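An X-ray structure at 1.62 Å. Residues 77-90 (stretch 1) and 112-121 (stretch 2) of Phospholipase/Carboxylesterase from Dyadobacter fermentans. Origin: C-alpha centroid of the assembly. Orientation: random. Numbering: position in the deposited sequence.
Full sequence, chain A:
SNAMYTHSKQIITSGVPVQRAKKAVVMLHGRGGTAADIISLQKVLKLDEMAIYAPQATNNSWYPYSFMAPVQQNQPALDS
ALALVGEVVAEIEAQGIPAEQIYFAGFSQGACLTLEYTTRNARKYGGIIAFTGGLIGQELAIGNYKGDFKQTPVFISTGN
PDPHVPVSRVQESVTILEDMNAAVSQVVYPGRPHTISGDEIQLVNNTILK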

ATOM      1  N   ALA A  77      -9.605  13.028  -5.913  1.00 17.96           N
ATOM      2  CA  ALA A  77      -8.534  12.154  -6.422  1.00 15.75           C
ATOM      3  C   ALA A  77      -8.289  10.948  -5.519  1.00 14.86           C
ATOM      4  O   ALA A  77      -8.138   9.812  -6.019  1.00 15.66           O
ATOM      5  CB  ALA A  77      -7.243  12.938  -6.611  1.00 16.99           C
ATOM      6  N   LEU A  78      -8.288  11.180  -4.204  1.00 14.25           N
ATOM      7  CA  LEU A  78      -8.072  10.079  -3.243  1.00 13.76           C
ATOM      8  C   LEU A  78      -9.158   8.997  -3.363  1.00 13.09           C
ATOM      9  O   LEU A  78      -8.832   7.818  -3.495  1.00 12.93           O
ATOM     10  CB  LEU A  78      -7.949  10.587  -1.787  1.00 15.31           C
ATOM     11  CG  LEU A  78      -7.850   9.467  -0.724  1.00 13.38           C
ATOM     12  CD1 LEU A  78      -6.587   8.636  -0.924  1.00 14.62           C
ATOM     13  CD2 LEU A  78      -7.890  10.047   0.697  1.00 16.47           C
ATOM     14  N   ASP A  79     -10.437   9.404  -3.339  1.00 13.88           N
ATOM     15  CA  ASP A  79     -11.544   8.465  -3.499  1.00 14.64           C
ATOM     16  C   ASP A  79     -11.393   7.722  -4.807  1.00 14.94           C
ATOM     17  O   ASP A  79     -11.636   6.515  -4.869  1.00 16.00           O
ATOM     18  CB  ASP A  79     -12.891   9.176  -3.464  1.00 16.56           C
ATOM     19  CG  ASP A  79     -13.359   9.469  -2.059  1.00 19.94           C
ATOM     20  OD1 ASP A  79     -12.806   8.869  -1.100  1.00 21.62           O
ATOM     21  OD2 ASP A  79     -14.297  10.300  -1.915  1.00 25.53           O
ATOM     22  N   SER A  80     -10.974   8.444  -5.852  1.00 15.01           N
ATOM     23  CA  SER A  80     -10.753   7.811  -7.151  1.00 16.40           C
ATOM     24  C   SER A  80      -9.623   6.784  -7.067  1.00 13.52           C
ATOM     25  O   SER A  80      -9.715   5.698  -7.655  1.00 15.01           O
ATOM     26  CB  SER A  80     -10.444   8.855  -8.225  1.00 16.60           C
ATOM     27  OG  SER A  80     -10.549   8.254  -9.506  1.00 17.45           O
ATOM     28  N   ALA A  81      -8.554   7.137  -6.359  1.00 13.81           N
ATOM     29  CA  ALA A  81      -7.426   6.197  -6.153  1.00 12.27           C
ATOM     30  C   ALA A  81      -7.906   4.937  -5.407  1.00 14.17           C
ATOM     31  O   ALA A  81      -7.600   3.792  -5.821  1.00 13.62           O
ATOM     32  CB  ALA A  81      -6.275   6.892  -5.428  1.00 13.55           C
ATOM     33  N   LEU A  82      -8.691   5.132  -4.341  1.00 13.93           N
ATOM     34  CA  LEU A  82      -9.207   4.000  -3.545  1.00 13.19           C
ATOM     35  C   LEU A  82     -10.118   3.127  -4.394  1.00 14.37           C
ATOM     36  O   LEU A  82     -10.062   1.899  -4.308  1.00 15.54           O
ATOM     37  CB  LEU A  82      -9.954   4.494  -2.293  1.00 14.27           C
ATOM     38  CG  LEU A  82      -9.056   5.192  -1.255  1.00 13.81           C
ATOM     39  CD1 LEU A  82      -9.901   5.991  -0.264  1.00 14.70           C
ATOM     40  CD2 LEU A  82      -8.193   4.162  -0.528  1.00 16.03           C
ATOM     41  N   ALA A  83     -10.948   3.766  -5.225  1.00 14.79           N
ATOM     42  CA  ALA A  83     -11.809   3.021  -6.152  1.00 15.37           C
ATOM     43  C   ALA A  83     -11.015   2.112  -7.093  1.00 16.08           C
ATOM     44  O   ALA A  83     -11.400   0.954  -7.326  1.00 16.12           O
ATOM     45  CB  ALA A  83     -12.710   3.963  -6.952  1.00 15.66           C
ATOM     46  N   LEU A  84      -9.921   2.625  -7.628  1.00 15.19           N
ATOM     47  CA  LEU A  84      -9.103   1.857  -8.578  1.00 13.31           C
ATOM     48  C   LEU A  84      -8.443   0.653  -7.890  1.00 14.81           C
ATOM     49  O   LEU A  84      -8.415  -0.460  -8.449  1.00 14.94           O
ATOM     50  CB  LEU A  84      -8.067   2.776  -9.262  1.00 14.84           C
ATOM     51  CG  LEU A  84      -7.112   2.116 -10.298  1.00 14.95           C
ATOM     52  CD1 LEU A  84      -7.843   1.371 -11.404  1.00 16.19           C
ATOM     53  CD2 LEU A  84      -6.148   3.119 -10.908  1.00 15.38           C
ATOM     54  N   VAL A  85      -7.928   0.860  -6.674  1.00 14.94           N
ATOM     55  CA  VAL A  85      -7.318  -0.265  -5.934  1.00 14.15           C
ATOM     56  C   VAL A  85      -8.390  -1.317  -5.717  1.00 12.32           C
ATOM     57  O   VAL A  85      -8.166  -2.519  -5.934  1.00 13.31           O
ATOM     58  CB  VAL A  85      -6.703   0.178  -4.593  1.00 14.85           C
ATOM     59  CG1 VAL A  85      -6.214  -1.030  -3.780  1.00 14.24           C
ATOM     60  CG2 VAL A  85      -5.610   1.219  -4.836  1.00 15.52           C
ATOM     61  N   GLY A  86      -9.579  -0.857  -5.326  1.00 12.62           N
ATOM     62  CA  GLY A  86     -10.720  -1.752  -5.117  1.00 13.58           C
ATOM     63  C   GLY A  86     -11.101  -2.527  -6.375  1.00 13.92           C
ATOM     64  O   GLY A  86     -11.473  -3.707  -6.302  1.00 16.28           O
ATOM     65  N   GLU A  87     -11.068  -1.859  -7.529  1.00 14.93           N
ATOM     66  CA  GLU A  87     -11.300  -2.542  -8.828  1.00 17.83           C
ATOM     67  C   GLU A  87     -10.269  -3.653  -9.075  1.00 15.95           C
ATOM     68  O   GLU A  87     -10.625  -4.766  -9.536  1.00 17.50           O
ATOM     69  CB  GLU A  87     -11.287  -1.537  -9.992  1.00 19.13           C
ATOM     70  CG  GLU A  87     -11.464  -2.155 -11.377  1.00 25.33           C
ATOM     71  CD  GLU A  87     -12.688  -3.062 -11.499  1.00 31.24           C
ATOM     72  OE1 GLU A  87     -13.792  -2.636 -11.108  1.00 38.54           O
ATOM     73  OE2 GLU A  87     -12.559  -4.206 -11.992  1.00 38.92           O
ATOM     74  N   VAL A  88      -8.993  -3.349  -8.794  1.00 14.72           N
ATOM     75  CA  VAL A  88      -7.928  -4.333  -8.967  1.00 15.03           C
ATOM     76  C   VAL A  88      -8.175  -5.544  -8.065  1.00 13.76           C
ATOM     77  O   VAL A  88      -8.132  -6.696  -8.540  1.00 14.28           O
ATOM     78  CB  VAL A  88      -6.528  -3.724  -8.668  1.00 13.63           C
ATOM     79  CG1 VAL A  88      -5.448  -4.817  -8.627  1.00 16.63           C
ATOM     80  CG2 VAL A  88      -6.183  -2.631  -9.682  1.00 17.78           C
ATOM     81  N   VAL A  89      -8.463  -5.287  -6.779  1.00 13.58           N
ATOM     82  CA  VAL A  89      -8.803  -6.388  -5.844  1.00 13.15           C
ATOM     83  C   VAL A  89      -9.987  -7.209  -6.349  1.00 13.65           C
ATOM     84  O   VAL A  89      -9.930  -8.456  -6.355  1.00 14.65           O
ATOM     85  CB  VAL A  89      -9.034  -5.907  -4.392  1.00 13.36           C
ATOM     86  CG1 VAL A  89      -9.555  -7.043  -3.511  1.00 16.10           C
ATOM     87  CG2 VAL A  89      -7.746  -5.269  -3.824  1.00 14.50           C
ATOM     88  N   ALA A  90     -11.043  -6.525  -6.794  1.00 14.34           N
ATOM     89  CA  ALA A  90     -12.210  -7.207  -7.345  1.00 16.21           C
ATOM     90  C   ALA A  90     -11.849  -8.081  -8.545  1.00 16.33           C
ATOM     91  O   ALA A  90     -12.323  -9.214  -8.657  1.00 17.31           O
ATOM     92  CB  ALA A  90     -13.298  -6.198  -7.727  1.00 17.00           C
ATOM     93  N   CYS A 112       1.096   4.888   1.675  1.00 12.01           N
ATOM     94  CA  CYS A 112      -0.036   5.552   2.314  1.00 11.67           C
ATOM     95  C   CYS A 112      -1.353   5.057   1.719  1.00 12.65           C
ATOM     96  O   CYS A 112      -2.295   4.760   2.449  1.00 13.84           O
ATOM     97  CB  CYS A 112       0.066   7.066   2.136  1.00 13.14           C
ATOM     98  SG  CYS A 112       1.539   7.734   2.914  1.00 15.87           S
ATOM     99  N   LEU A 113      -1.416   4.994   0.393  1.00 12.52           N
ATOM    100  CA  LEU A 113      -2.603   4.489  -0.287  1.00 11.96           C
ATOM    101  C   LEU A 113      -2.873   3.019   0.082  1.00 12.71           C
ATOM    102  O   LEU A 113      -4.039   2.621   0.286  1.00 10.98           O
ATOM    103  CB  LEU A 113      -2.467   4.651  -1.793  1.00 11.97           C
ATOM    104  CG  LEU A 113      -3.699   4.210  -2.600  1.00 13.15           C
ATOM    105  CD1 LEU A 113      -4.988   4.941  -2.204  1.00 17.64           C
ATOM    106  CD2 LEU A 113      -3.408   4.386  -4.093  1.00 14.25           C
ATOM    107  N   THR A 114      -1.802   2.227   0.178  1.00 12.28           N
ATOM    108  CA  THR A 114      -1.906   0.829   0.573  1.00 11.14           C
ATOM    109  C   THR A 114      -2.569   0.722   1.949  1.00  9.89           C
ATOM    110  O   THR A 114      -3.497  -0.068   2.131  1.00 10.36           O
ATOM    111  CB  THR A 114      -0.523   0.139   0.626  1.00 12.71           C
ATOM    112  OG1 THR A 114       0.001  -0.008  -0.697  1.00 13.84           O
ATOM    113  CG2 THR A 114      -0.623  -1.233   1.321  1.00 12.44           C
ATOM    114  N   LEU A 115      -2.059   1.488   2.919  1.00 10.84           N
ATOM    115  CA  LEU A 115      -2.570   1.429   4.297  1.00 10.11           C
ATOM    116  C   LEU A 115      -4.008   1.938   4.345  1.00 10.82           C
ATOM    117  O   LEU A 115      -4.854   1.343   5.003  1.00 11.59           O
ATOM    118  CB  LEU A 115      -1.702   2.255   5.230  1.00 10.51           C
ATOM    119  CG  LEU A 115      -0.333   1.613   5.493  1.00 10.39           C
ATOM    120  CD1 LEU A 115       0.497   2.615   6.268  1.00 12.45           C
ATOM    121  CD2 LEU A 115      -0.450   0.289   6.275  1.00 12.66           C
ATOM    122  N   GLU A 116      -4.289   3.023   3.621  1.00 11.50           N
ATOM    123  CA  GLU A 116      -5.617   3.627   3.657  1.00 11.72           C
ATOM    124  C   GLU A 116      -6.639   2.681   3.044  1.00 10.68           C
ATOM    125  O   GLU A 116      -7.720   2.474   3.604  1.00 11.81           O
ATOM    126  CB  GLU A 116      -5.625   4.986   2.943  1.00 12.19           C
ATOM    127  CG  GLU A 116      -6.904   5.813   3.124  1.00 14.92           C
ATOM    128  CD  GLU A 116      -7.212   6.211   4.568  1.00 14.87           C
ATOM    129  OE1 GLU A 116      -6.271   6.294   5.411  1.00 15.58           O
ATOM    130  OE2 GLU A 116      -8.414   6.476   4.846  1.00 16.13           O
ATOM    131  N   TYR A 117      -6.286   2.053   1.922  1.00 11.49           N
ATOM    132  CA  TYR A 117      -7.213   1.118   1.302  1.00 11.03           C
ATOM    133  C   TYR A 117      -7.482  -0.110   2.166  1.00 11.03           C
ATOM    134  O   TYR A 117      -8.636  -0.505   2.378  1.00 11.71           O
ATOM    135  CB  TYR A 117      -6.751   0.658  -0.101  1.00 11.22           C
ATOM    136  CG  TYR A 117      -7.679  -0.413  -0.623  1.00 11.00           C
ATOM    137  CD1 TYR A 117      -8.879  -0.060  -1.234  1.00 11.91           C
ATOM    138  CD2 TYR A 117      -7.421  -1.780  -0.409  1.00 11.80           C
ATOM    139  CE1 TYR A 117      -9.771  -1.034  -1.674  1.00 12.68           C
ATOM    140  CE2 TYR A 117      -8.307  -2.754  -0.851  1.00 11.98           C
ATOM    141  CZ  TYR A 117      -9.482  -2.378  -1.468  1.00 12.39           C
ATOM    142  OH  TYR A 117     -10.380  -3.321  -1.902  1.00 16.55           O
ATOM    143  N   THR A 118      -6.411  -0.719   2.649  1.00 11.71           N
ATOM    144  CA  THR A 118      -6.565  -1.974   3.374  1.00 10.33           C
ATOM    145  C   THR A 118      -7.266  -1.765   4.720  1.00 11.52           C
ATOM    146  O   THR A 118      -7.942  -2.647   5.169  1.00 14.49           O
ATOM    147  CB  THR A 118      -5.253  -2.744   3.545  1.00 10.83           C
ATOM    148  OG1 THR A 118      -4.296  -1.889   4.154  1.00 11.96           O
ATOM    149  CG2 THR A 118      -4.723  -3.200   2.175  1.00 11.90           C
ATOM    150  N   THR A 119      -7.083  -0.599   5.342  1.00 12.27           N
ATOM    151  CA  THR A 119      -7.665  -0.299   6.652  1.00 11.51           C
ATOM    152  C   THR A 119      -9.146   0.132   6.522  1.00 12.71           C
ATOM    153  O   THR A 119      -9.979  -0.128   7.414  1.00 13.69           O
ATOM    154  CB  THR A 119      -6.766   0.692   7.406  1.00 13.72           C
ATOM    155  OG1 THR A 119      -5.423   0.174   7.384  1.00 15.85           O
ATOM    156  CG2 THR A 119      -7.187   0.826   8.881  1.00 16.92           C
ATOM    157  N   ARG A 120      -9.502   0.729   5.387  1.00 11.98           N
ATOM    158  CA  ARG A 120     -10.937   0.963   5.111  1.00 13.42           C
ATOM    159  C   ARG A 120     -11.663  -0.327   4.771  1.00 14.26           C
ATOM    160  O   ARG A 120     -12.902  -0.379   4.836  1.00 15.65           O
ATOM    161  CB  ARG A 120     -11.088   1.962   3.955  1.00 11.73           C
ATOM    162  CG  ARG A 120     -10.723   3.390   4.347  1.00 11.39           C
ATOM    163  CD  ARG A 120     -11.101   4.341   3.233  1.00 13.77           C
ATOM    164  NE  ARG A 120     -10.637   5.695   3.507  1.00 15.34           N
ATOM    165  CZ  ARG A 120     -11.249   6.798   3.083  1.00 15.33           C
ATOM    166  NH1 ARG A 120     -12.402   6.712   2.415  1.00 19.91           N
ATOM    167  NH2 ARG A 120     -10.728   7.979   3.360  1.00 18.24           N
ATOM    168  N   ASN A 121     -10.896  -1.357   4.387  1.00 12.81           N
ATOM    169  CA  ASN A 121     -11.446  -2.609   3.866  1.00 12.97           C
ATOM    170  C   ASN A 121     -10.754  -3.792   4.501  1.00 11.74           C
ATOM    171  O   ASN A 121     -10.231  -4.652   3.799  1.00 14.61           O
ATOM    172  CB  ASN A 121     -11.278  -2.655   2.339  1.00 13.73           C
ATOM    173  CG  ASN A 121     -12.032  -1.534   1.651  1.00 14.08           C
ATOM    174  OD1 ASN A 121     -13.257  -1.604   1.498  1.00 16.96           O
ATOM    175  ND2 ASN A 121     -11.318  -0.491   1.244  1.00 15.53           N
TER
HETATM  176  O   HOH W   1     -13.698   9.095   1.403  1.00 25.12           O

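Two helices of one chain, residues 77-90 and 112-120, cross at -70° with their axes 10.1 Å apart at closest approach. The backbones come nearest at L82 and Y117, whose CA atoms lie 6.0 Å apart. No direct hydrogen bond joins the helices; the 490 Å² buried between them is mostly apolar, and the side chains interlock as knobs in holes.

L82 (chi1 m, chi2 t) leaves its helix sideways, but its rotamer carries both methyls to the partner, among L113, E116, Y117 and R120. Its CD2 lies 3.7 Å from L113 CD1 and 3.7 Å from Y117 CA, so it packs against backbone as well as side chain. Its CD1 lies over one face of the R120 guanidinium, 3.7 Å from R120 CZ; a methyl can pack there because the N-H groups point outward in the guanidinium plane.

L113 returns the fit. It too starts sideways, and with chi1 t and chi2 p its end enters the hole formed by L78, A81, L82 and V85. L113 CD1 lies 4.0 Å from A81 CB, which points toward the partner helix but is short, while L113 CD2 lies 3.9 Å from V85 CG2.

Y117 is the largest knob. Its CB points toward helix 77-90, and chi1 t with chi2 83° lays the ring among L82, V85, G86 and V89. V85, also t, sets CG1 over one face of that ring, 3.6 Å from the centroid of the Y117 ring and 16° off its normal, a CH-pi contact. Farther out, Y117 OH approaches G86 CA to 3.6 Å, a van der Waals contact with the glycine backbone, and V89 CG2 lies 3.9 Å from Y117 CE2.

The polar edge is organized by R120. With chi1 m and chi2 and chi3 both t, its chain is extended beyond CB. One turn earlier, E116 (chi1 t, chi2 p) meets it in a salt bridge: R120 NE donates to E116 OE2 at 2.7 Å, and R120 NH2 adds a weak hydrogen bond to E116 OE2 at 3.1 Å. This pairing helps hold the guanidinium over L82. D79 points away at CB, yet its carboxylate comes back to place OD1 4.1 Å from R120 NH1. That oxygen lies well out of the guanidinium plane, so the attraction is between charges only. Water 1 supplies the hydrogen-bonded link, donating to D79 OD1 at 2.7 Å and accepting from R120 NH1 at 2.9 Å.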